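PDB 4CN9: proximal thread matrix protein 1 from Mytilus galloprovincialis, which probably binds collagen as a matrix protein of the mussel byssus, using paired von Willebrand factor type A domains, and carries zinc at a MIDAS motif. Local coordinates for residues I57-D62 with V104-G109; V169-D174 with V197-I202; D282-F287 with S316-I321. All blocks are in the same frame, centred on the assembly; numbering follows the deposited sequence.

Interaction 1. Residues I57-D62 with V104-G109; sequences IVLFDD and VQFSQG
Phe-106 lays one face of its ring against Asp-61, whose CA stands 4.0 Å from the ring centroid in a CH-pi contact. Leu-59 C and Phe-60 N lie in plane at the ring edge, and Leu-59 CG comes 3.7 Å from CD1 of Phe-106, the side chains about perpendicular. Beside it Leu-59 CD1 presses on Val-104 CG1 at a tight 3.5 Å. Branched and aromatic side chains suit this buried face of a parallel strand pair, which helix 142-153 also touches. Backbone bonds run from Val-104 N to Val-58 O through to Asp-62 N to Phe-106 O. Asp-62 CG lies between backbone N and carbonyl carbon (chi1 66°), toward Gln-105 and Ser-107. Ser-107 OG donates to OD1 (2.7 Å) from above the carboxylate plane; Gln-105 NE2 meets OD2 (2.9 Å) on the anti side but tilted out of that plane, its amide turned 88° from it. An alanine here would probably leave Gln-105 NE2 and Ser-107 OG short of an acceptor and Arg-135 without its salt-bridge mate. Asp-61, bonded to Ser-63, belongs to the MIDAS motif but does not bind this zinc directly. Two neutral donors and Arg-135 would probably stabilise the buried carboxylate of Asp-62.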
loop_
_atom_site.group_PDB
_atom_site.type_symbol
_atom_site.label_atom_id
_atom_site.label_comp_id
_atom_site.label_asym_id
_atom_site.label_seq_id
_atom_site.Cartn_x
_atom_site.Cartn_y
_atom_site.Cartn_z
ATOM N N ILE A 57 0.075 14.194 -10.135
ATOM C CA ILE A 57 -0.960 15.106 -9.705
ATOM C C ILE A 57 -0.838 15.343 -8.215
ATOM O O ILE A 57 -0.831 14.403 -7.428
ATOM C CB ILE A 57 -2.363 14.540 -9.997
ATOM C CG1 ILE A 57 -2.512 14.273 -11.498
ATOM C CG2 ILE A 57 -3.440 15.493 -9.490
ATOM C CD1 ILE A 57 -2.526 15.533 -12.362
ATOM N N VAL A 58 -0.717 16.605 -7.828
ATOM C CA VAL A 58 -0.834 16.983 -6.424
ATOM C C VAL A 58 -2.247 17.469 -6.115
ATOM O O VAL A 58 -2.771 18.344 -6.786
ATOM C CB VAL A 58 0.181 18.087 -6.043
ATOM C CG1 VAL A 58 -0.035 18.541 -4.609
ATOM C CG2 VAL A 58 1.596 17.576 -6.255
ATOM N N LEU A 59 -2.851 16.861 -5.099
ATOM C CA LEU A 59 -4.169 17.219 -4.583
ATOM C C LEU A 59 -3.945 18.055 -3.328
ATOM O O LEU A 59 -3.468 17.559 -2.301
ATOM C CB LEU A 59 -4.939 15.926 -4.286
ATOM C CG LEU A 59 -6.463 15.842 -4.275
ATOM C CD1 LEU A 59 -7.149 16.681 -5.351
ATOM C CD2 LEU A 59 -6.831 14.373 -4.437
ATOM N N PHE A 60 -4.262 19.336 -3.450
ATOM C CA PHE A 60 -3.807 20.405 -2.571
ATOM C C PHE A 60 -5.027 20.920 -1.794
ATOM O O PHE A 60 -5.908 21.532 -2.385
ATOM C CB PHE A 60 -3.225 21.488 -3.503
ATOM C CG PHE A 60 -2.573 22.655 -2.815
ATOM C CD1 PHE A 60 -3.329 23.627 -2.154
ATOM C CD2 PHE A 60 -1.195 22.815 -2.883
ATOM C CE1 PHE A 60 -2.709 24.709 -1.560
ATOM C CE2 PHE A 60 -0.569 23.900 -2.285
ATOM C CZ PHE A 60 -1.316 24.846 -1.632
ATOM N N ASP A 61 -5.083 20.642 -0.485
ATOM C CA ASP A 61 -6.161 21.105 0.410
ATOM C C ASP A 61 -6.155 22.637 0.454
ATOM O O ASP A 61 -5.129 23.229 0.807
ATOM C CB ASP A 61 -5.909 20.501 1.801
ATOM C CG ASP A 61 -7.001 20.823 2.848
ATOM O OD1 ASP A 61 -7.624 21.908 2.833
ATOM O OD2 ASP A 61 -7.199 19.961 3.731
ATOM N N ASP A 62 -7.263 23.285 0.050
ATOM C CA ASP A 62 -7.361 24.749 0.204
ATOM C C ASP A 62 -8.503 25.172 1.123
ATOM O O ASP A 62 -9.149 26.187 0.901
ATOM C CB ASP A 62 -7.362 25.507 -1.149
ATOM C CG ASP A 62 -8.598 25.244 -2.016
ATOM O OD1 ASP A 62 -9.415 24.343 -1.728
ATOM O OD2 ASP A 62 -8.736 25.971 -3.028
ATOM N N VAL A 104 -4.390 20.097 -8.420
ATOM C CA VAL A 104 -5.820 20.191 -8.217
ATOM C C VAL A 104 -6.089 20.619 -6.783
ATOM O O VAL A 104 -5.604 19.981 -5.835
ATOM C CB VAL A 104 -6.454 18.815 -8.468
ATOM C CG1 VAL A 104 -7.911 18.792 -8.034
ATOM C CG2 VAL A 104 -6.285 18.437 -9.935
ATOM N N GLN A 105 -6.820 21.721 -6.621
ATOM C CA GLN A 105 -7.184 22.222 -5.291
ATOM C C GLN A 105 -8.510 21.612 -4.862
ATOM O O GLN A 105 -9.402 21.405 -5.683
ATOM C CB GLN A 105 -7.307 23.756 -5.284
ATOM C CG GLN A 105 -6.071 24.498 -5.735
ATOM C CD GLN A 105 -6.350 25.959 -6.166
ATOM O OE1 GLN A 105 -5.884 26.407 -7.213
ATOM N NE2 GLN A 105 -7.090 26.691 -5.353
ATOM N N PHE A 106 -8.647 21.323 -3.578
ATOM C CA PHE A 106 -9.889 20.748 -3.073
ATOM C C PHE A 106 -10.173 21.217 -1.650
ATOM O O PHE A 106 -9.254 21.344 -0.821
ATOM C CB PHE A 106 -9.839 19.209 -3.119
ATOM C CG PHE A 106 -9.115 18.592 -1.943
ATOM C CD1 PHE A 106 -7.734 18.435 -1.960
ATOM C CD2 PHE A 106 -9.819 18.201 -0.815
ATOM C CE1 PHE A 106 -7.063 17.896 -0.862
ATOM C CE2 PHE A 106 -9.161 17.664 0.291
ATOM C CZ PHE A 106 -7.787 17.508 0.266
ATOM N N SER A 107 -11.451 21.504 -1.391
ATOM C CA SER A 107 -11.973 21.700 -0.043
ATOM C C SER A 107 -13.496 21.650 -0.159
ATOM O O SER A 107 -14.109 20.579 -0.029
ATOM C CB SER A 107 -11.482 23.007 0.629
ATOM O OG SER A 107 -11.596 24.161 -0.186
ATOM N N GLN A 108 -14.098 22.800 -0.425
ATOM C CA GLN A 108 -15.467 22.835 -0.897
ATOM C C GLN A 108 -15.393 22.787 -2.433
ATOM O O GLN A 108 -14.952 23.733 -3.108
ATOM C CB GLN A 108 -16.197 24.079 -0.368
ATOM C CG GLN A 108 -17.683 24.114 -0.708
ATOM C CD GLN A 108 -17.931 24.618 -2.114
ATOM O OE1 GLN A 108 -17.595 25.759 -2.442
ATOM N NE2 GLN A 108 -18.494 23.760 -2.962
ATOM N N GLY A 109 -15.772 21.644 -2.980
ATOM C CA GLY A 109 -15.526 21.370 -4.382
ATOM C C GLY A 109 -14.048 21.298 -4.756
ATOM O O GLY A 109 -13.136 21.353 -3.919
#

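Interaction 2. Residues V169-D174 with V197-I202; sequences VILMTD and VIAIGI. With ZN (zinc ion), chain C.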
loop_
_atom_site.group_PDB
_atom_site.type_symbol
_atom_site.label_atom_id
_atom_site.label_comp_id
_atom_site.label_asym_id
_atom_site.label_seq_id
_atom_site.Cartn_x
_atom_site.Cartn_y
_atom_site.Cartn_z
ATOM N N VAL A 169 -0.347 10.233 -7.491
ATOM C CA VAL A 169 -1.123 11.263 -6.805
ATOM C C VAL A 169 -0.542 11.483 -5.420
ATOM O O VAL A 169 -0.354 10.528 -4.644
ATOM C CB VAL A 169 -2.617 10.863 -6.661
ATOM C CG1 VAL A 169 -3.374 11.869 -5.821
ATOM C CG2 VAL A 169 -3.245 10.717 -8.009
ATOM N N ILE A 170 -0.225 12.740 -5.128
ATOM C CA ILE A 170 0.249 13.136 -3.812
ATOM C C ILE A 170 -0.803 14.053 -3.176
ATOM O O ILE A 170 -1.037 15.171 -3.631
ATOM C CB ILE A 170 1.627 13.833 -3.901
ATOM C CG1 ILE A 170 2.672 12.834 -4.410
ATOM C CG2 ILE A 170 2.039 14.378 -2.540
ATOM C CD1 ILE A 170 3.885 13.446 -5.059
ATOM N N LEU A 171 -1.457 13.527 -2.152
ATOM C CA LEU A 171 -2.516 14.227 -1.427
ATOM C C LEU A 171 -1.938 14.914 -0.189
ATOM O O LEU A 171 -1.192 14.300 0.579
ATOM C CB LEU A 171 -3.602 13.235 -1.018
ATOM C CG LEU A 171 -4.640 13.641 0.034
ATOM C CD1 LEU A 171 -5.566 14.670 -0.518
ATOM C CD2 LEU A 171 -5.428 12.423 0.487
ATOM N N MET A 172 -2.275 16.189 -0.018
ATOM C CA MET A 172 -1.857 16.970 1.144
ATOM C C MET A 172 -3.094 17.534 1.823
ATOM O O MET A 172 -3.851 18.276 1.203
ATOM C CB MET A 172 -0.955 18.131 0.708
ATOM C CG MET A 172 0.286 17.709 -0.070
ATOM S SD MET A 172 1.155 19.152 -0.777
ATOM C CE MET A 172 1.600 19.984 0.729
ATOM N N THR A 173 -3.306 17.205 3.093
ATOM C CA THR A 173 -4.486 17.705 3.795
ATOM C C THR A 173 -4.244 18.003 5.276
ATOM O O THR A 173 -3.380 17.401 5.909
ATOM C CB THR A 173 -5.658 16.725 3.646
ATOM O OG1 THR A 173 -6.852 17.275 4.226
ATOM C CG2 THR A 173 -5.335 15.404 4.284
ATOM N N ASP A 174 -5.000 18.961 5.814
ATOM C CA ASP A 174 -4.959 19.243 7.240
ATOM C C ASP A 174 -6.283 18.893 7.898
ATOM O O ASP A 174 -6.573 19.342 9.018
ATOM C CB ASP A 174 -4.602 20.715 7.498
ATOM C CG ASP A 174 -5.808 21.655 7.397
ATOM O OD1 ASP A 174 -6.758 21.395 6.603
ATOM O OD2 ASP A 174 -5.787 22.673 8.125
ATOM N N VAL A 197 -0.861 6.242 -4.806
ATOM C CA VAL A 197 -1.360 7.321 -3.979
ATOM C C VAL A 197 -0.511 7.505 -2.706
ATOM O O VAL A 197 -0.326 6.578 -1.908
ATOM C CB VAL A 197 -2.839 7.109 -3.618
ATOM C CG1 VAL A 197 -3.363 8.280 -2.825
ATOM C CG2 VAL A 197 -3.671 6.902 -4.884
ATOM N N ILE A 198 0.021 8.712 -2.549
ATOM C CA ILE A 198 0.764 9.093 -1.352
ATOM C C ILE A 198 -0.083 10.132 -0.637
ATOM O O ILE A 198 -0.647 11.033 -1.275
ATOM C CB ILE A 198 2.156 9.677 -1.717
ATOM C CG1 ILE A 198 3.029 8.585 -2.337
ATOM C CG2 ILE A 198 2.844 10.274 -0.490
ATOM C CD1 ILE A 198 4.091 9.093 -3.320
ATOM N N ALA A 199 -0.206 9.991 0.678
ATOM C CA ALA A 199 -1.005 10.907 1.477
ATOM C C ALA A 199 -0.152 11.572 2.567
ATOM O O ALA A 199 0.526 10.893 3.338
ATOM C CB ALA A 199 -2.166 10.158 2.119
ATOM N N ILE A 200 -0.191 12.897 2.608
ATOM C CA ILE A 200 0.473 13.688 3.638
ATOM C C ILE A 200 -0.549 14.400 4.515
ATOM O O ILE A 200 -1.395 15.184 4.033
ATOM C CB ILE A 200 1.402 14.747 3.033
ATOM C CG1 ILE A 200 2.446 14.095 2.129
ATOM C CG2 ILE A 200 2.075 15.556 4.158
ATOM C CD1 ILE A 200 3.117 15.028 1.159
ATOM N N GLY A 201 -0.459 14.125 5.810
ATOM C CA GLY A 201 -1.322 14.720 6.805
ATOM C C GLY A 201 -0.561 15.743 7.631
ATOM O O GLY A 201 0.534 15.478 8.117
ATOM N N ILE A 202 -1.147 16.922 7.767
ATOM C CA ILE A 202 -0.529 18.011 8.511
ATOM C C ILE A 202 -1.398 18.449 9.687
ATOM O O ILE A 202 -2.594 18.692 9.530
ATOM C CB ILE A 202 -0.267 19.204 7.596
ATOM C CG1 ILE A 202 0.601 18.764 6.424
ATOM C CG2 ILE A 202 0.443 20.315 8.366
ATOM C CD1 ILE A 202 0.110 19.205 5.084
HETATM ZN ZN ZN C . -8.761 22.033 6.755
HETATM O O HOH W 1 -4.671 19.610 11.063
HETATM O O HOH W 2 -8.926 21.047 8.618
HETATM O O HOH W 3 -9.075 20.315 5.620
HETATM O O HOH W 4 -10.784 22.421 7.044
#
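Val-169 and Ile-198 open a ladder of backbone bonds in which every second residue of each strand bonds across the pair. Ile-198 N gives to Val-169 O at 2.8 Å, Leu-171 N to Ile-198 O, Ile-200 N to Leu-171 O at 2.7 Å, Thr-173 N to Ile-200 O and Ile-202 N to Thr-173 O. All five acceptor carbonyls also receive a CA-H contact from across the pair. The alternating residues of strand 169-173 use their other edge: Ile-170 bonds to Ile-57 and Leu-59, Met-172 to Leu-59 and Asp-61. This is the parallel pair of a beta-alpha-beta crossover, strand 166-173, helix 183-192 and strand 195-202, in the Rossmann-like von Willebrand A fold. On one face Ile-200 CD1 lies alongside Ile-170 CG2 (3.9 Å) and Met-172 CG (4.1 Å), a flexible thioether and branched chains packed against helices 73-85 and 234-241. At the C-terminal end Asp-61 OD2 meets both Thr-173 OG1 and Asp-174 N, and Thr-173 OG1 is also bonded to Gly-175 N. Asp-174 O accepts from two waters, one of which also donates to Ile-202 O (2.7 Å), while the other binds zinc. Asp-174 OD1 coordinates the zinc at 2.1 Å, its CG set between backbone N and carbonyl carbon (chi1 83°); Ser-63, Ser-65 and three waters supply the remaining ligands.

Interaction 3. Residues D282-F287 with S316-I321; sequences DIVDRF and SSKADI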
loop_
_atom_site.group_PDB
_atom_site.type_symbol
_atom_site.label_atom_id
_atom_site.label_comp_id
_atom_site.label_asym_id
_atom_site.label_seq_id
_atom_site.Cartn_x
_atom_site.Cartn_y
_atom_site.Cartn_z
ATOM N N ASP A 282 -1.781 -24.182 -4.408
ATOM C CA ASP A 282 -2.142 -23.566 -5.679
ATOM C C ASP A 282 -1.392 -22.254 -5.901
ATOM O O ASP A 282 -0.972 -21.950 -7.014
ATOM C CB ASP A 282 -3.655 -23.345 -5.790
ATOM C CG ASP A 282 -4.431 -24.654 -5.975
ATOM O OD1 ASP A 282 -3.792 -25.695 -6.203
ATOM O OD2 ASP A 282 -5.681 -24.639 -5.885
ATOM N N ILE A 283 -1.186 -21.496 -4.830
ATOM C CA ILE A 283 -0.409 -20.265 -4.901
ATOM C C ILE A 283 1.035 -20.549 -5.264
ATOM O O ILE A 283 1.621 -19.882 -6.125
ATOM C CB ILE A 283 -0.507 -19.492 -3.564
ATOM C CG1 ILE A 283 -1.932 -18.958 -3.418
ATOM C CG2 ILE A 283 0.525 -18.355 -3.496
ATOM C CD1 ILE A 283 -2.235 -18.412 -2.072
ATOM N N VAL A 284 1.620 -21.559 -4.629
ATOM C CA VAL A 284 2.988 -21.944 -4.943
ATOM C C VAL A 284 3.141 -22.236 -6.440
ATOM O O VAL A 284 4.119 -21.825 -7.074
ATOM C CB VAL A 284 3.434 -23.154 -4.092
ATOM C CG1 VAL A 284 4.722 -23.744 -4.613
ATOM C CG2 VAL A 284 3.593 -22.726 -2.619
ATOM N N ASP A 285 2.172 -22.956 -6.995
ATOM C CA ASP A 285 2.217 -23.344 -8.407
ATOM C C ASP A 285 2.178 -22.168 -9.377
ATOM O O ASP A 285 2.533 -22.323 -10.539
ATOM C CB ASP A 285 1.069 -24.309 -8.737
ATOM C CG ASP A 285 1.391 -25.744 -8.370
ATOM O OD1 ASP A 285 2.597 -26.094 -8.273
ATOM O OD2 ASP A 285 0.431 -26.530 -8.196
ATOM N N ARG A 286 1.752 -20.997 -8.914
ATOM C CA ARG A 286 1.657 -19.838 -9.786
ATOM C C ARG A 286 2.978 -19.104 -9.942
ATOM O O ARG A 286 3.097 -18.217 -10.788
ATOM C CB ARG A 286 0.565 -18.883 -9.294
ATOM C CG ARG A 286 -0.803 -19.530 -9.262
ATOM C CD ARG A 286 -1.378 -19.661 -10.656
ATOM N NE ARG A 286 -1.680 -18.347 -11.204
ATOM C CZ ARG A 286 -2.874 -17.770 -11.155
ATOM N NH1 ARG A 286 -3.906 -18.396 -10.603
ATOM N NH2 ARG A 286 -3.036 -16.566 -11.673
ATOM N N PHE A 287 3.984 -19.467 -9.152
ATOM C CA PHE A 287 5.305 -18.857 -9.330
ATOM C C PHE A 287 6.136 -19.625 -10.361
ATOM O O PHE A 287 6.048 -20.849 -10.472
ATOM C CB PHE A 287 6.032 -18.709 -7.990
ATOM C CG PHE A 287 5.425 -17.653 -7.102
ATOM C CD1 PHE A 287 4.317 -17.936 -6.338
ATOM C CD2 PHE A 287 5.931 -16.364 -7.086
ATOM C CE1 PHE A 287 3.730 -16.965 -5.552
ATOM C CE2 PHE A 287 5.358 -15.389 -6.281
ATOM C CZ PHE A 287 4.261 -15.683 -5.524
ATOM N N SER A 316 13.789 -26.187 -2.386
ATOM C CA SER A 316 13.923 -25.439 -3.630
ATOM C C SER A 316 12.946 -25.880 -4.726
ATOM O O SER A 316 12.748 -25.145 -5.685
ATOM C CB SER A 316 15.373 -25.482 -4.141
ATOM O OG SER A 316 15.818 -26.813 -4.303
ATOM N N SER A 317 12.328 -27.051 -4.597
ATOM C CA SER A 317 11.369 -27.518 -5.610
ATOM C C SER A 317 9.921 -27.306 -5.180
ATOM O O SER A 317 9.594 -27.369 -4.000
ATOM C CB SER A 317 11.591 -29.009 -5.958
ATOM O OG SER A 317 11.075 -29.854 -4.962
ATOM N N LYS A 318 9.048 -27.100 -6.157
ATOM C CA LYS A 318 7.639 -26.907 -5.897
ATOM C C LYS A 318 7.058 -28.160 -5.292
ATOM O O LYS A 318 6.236 -28.105 -4.384
ATOM C CB LYS A 318 6.907 -26.591 -7.199
ATOM C CG LYS A 318 7.019 -25.154 -7.629
ATOM C CD LYS A 318 6.210 -24.910 -8.885
ATOM C CE LYS A 318 6.643 -23.627 -9.560
ATOM N NZ LYS A 318 5.870 -23.401 -10.788
ATOM N N ALA A 319 7.485 -29.309 -5.806
ATOM C CA ALA A 319 7.004 -30.580 -5.292
ATOM C C ALA A 319 7.349 -30.725 -3.812
ATOM O O ALA A 319 6.512 -31.154 -3.020
ATOM C CB ALA A 319 7.569 -31.744 -6.102
ATOM N N ASP A 320 8.574 -30.369 -3.435
ATOM C CA ASP A 320 8.975 -30.438 -2.025
ATOM C C ASP A 320 8.185 -29.430 -1.170
ATOM O O ASP A 320 7.736 -29.740 -0.074
ATOM C CB ASP A 320 10.468 -30.155 -1.863
ATOM C CG ASP A 320 11.354 -31.304 -2.341
ATOM O OD1 ASP A 320 10.872 -32.458 -2.410
ATOM O OD2 ASP A 320 12.539 -31.030 -2.649
ATOM N N ILE A 321 8.035 -28.213 -1.668
ATOM C CA ILE A 321 7.297 -27.196 -0.924
ATOM C C ILE A 321 5.852 -27.634 -0.698
ATOM O O ILE A 321 5.351 -27.598 0.426
ATOM C CB ILE A 321 7.360 -25.842 -1.627
ATOM C CG1 ILE A 321 8.785 -25.322 -1.572
ATOM C CG2 ILE A 321 6.386 -24.852 -0.968
ATOM C CD1 ILE A 321 9.067 -24.195 -2.514
#
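Lys-318 and Val-284 point opposite ways, the lysine stem passing the valine as it runs out from the first turn of helix 318-327 toward the C-terminal part of helix 272-285. Its CG is anti to the carbonyl carbon (chi1 -81°), which sets CG against Val-284 CG1, and the extended chain then carries NZ to Phe-287 O. Lys-318 CG packs 4.0 Å from Val-284 CG1, and its CD passes 3.9 Å from OD1 of Asp-285, the two side chains lying at a slant to one another. At the tip, Lys-318 NZ donates to Phe-287 O over a short 2.6 Å; the C=O...N angle is 178°, so nitrogen and carbonyl are close to collinear. A long aliphatic stem with a charged end fits a place that is greasy at its root and polar at its goal.

Next to it Ile-321 puts CG2 at 3.9 Å from Val-284 CG2, the two beta-branched side chains meeting obliquely. Both also touch Phe-297 of strand 295-302, which takes the ring of Phe-287 edge-to-face, so the helix ends are seated on the sheet of the second von Willebrand A domain. Just before helix 318-327, Ser-317 holds the N-cap position, where its OG accepts from Asp-320 N at 3.0 Å.

Asp-285 OD1 lies 4.9 Å from Lys-318 NZ and has its salt bridge with Lys-322, the residue after Ile-321. The chemistry is therefore divided: apolar branches fill the inner side, while the lysine links the segments by spending its ammonium on the carbonyl of Phe-287, with the carbonyl of Asp-285 close by. The partial negative charge of these oxygens, with the nearby carboxylate, would probably favour the protonated amine.

Interactions 1 and 2 share one sheet, with centres 10 Å apart, because strands 54-61 and 166-173 are neighbours in it. Leu-59 N bonds to Ile-170 O at 2.9 Å, and Phe-106 CE1 packs on Leu-171 CD1 at 3.6 Å, which joins the two contacts into one buried layer. The C-terminal ends of strands 54-61 and 166-173 converge on the MIDAS zinc: Asp-174 binds it directly, while the side chain of Asp-61 stays about 4 Å off and belongs to the second shell in this structure. Interaction 3 belongs to the other von Willebrand A domain, 47 Å from interaction 1 and 40 Å from interaction 2 between centres, and lies far from the annotated metal sites.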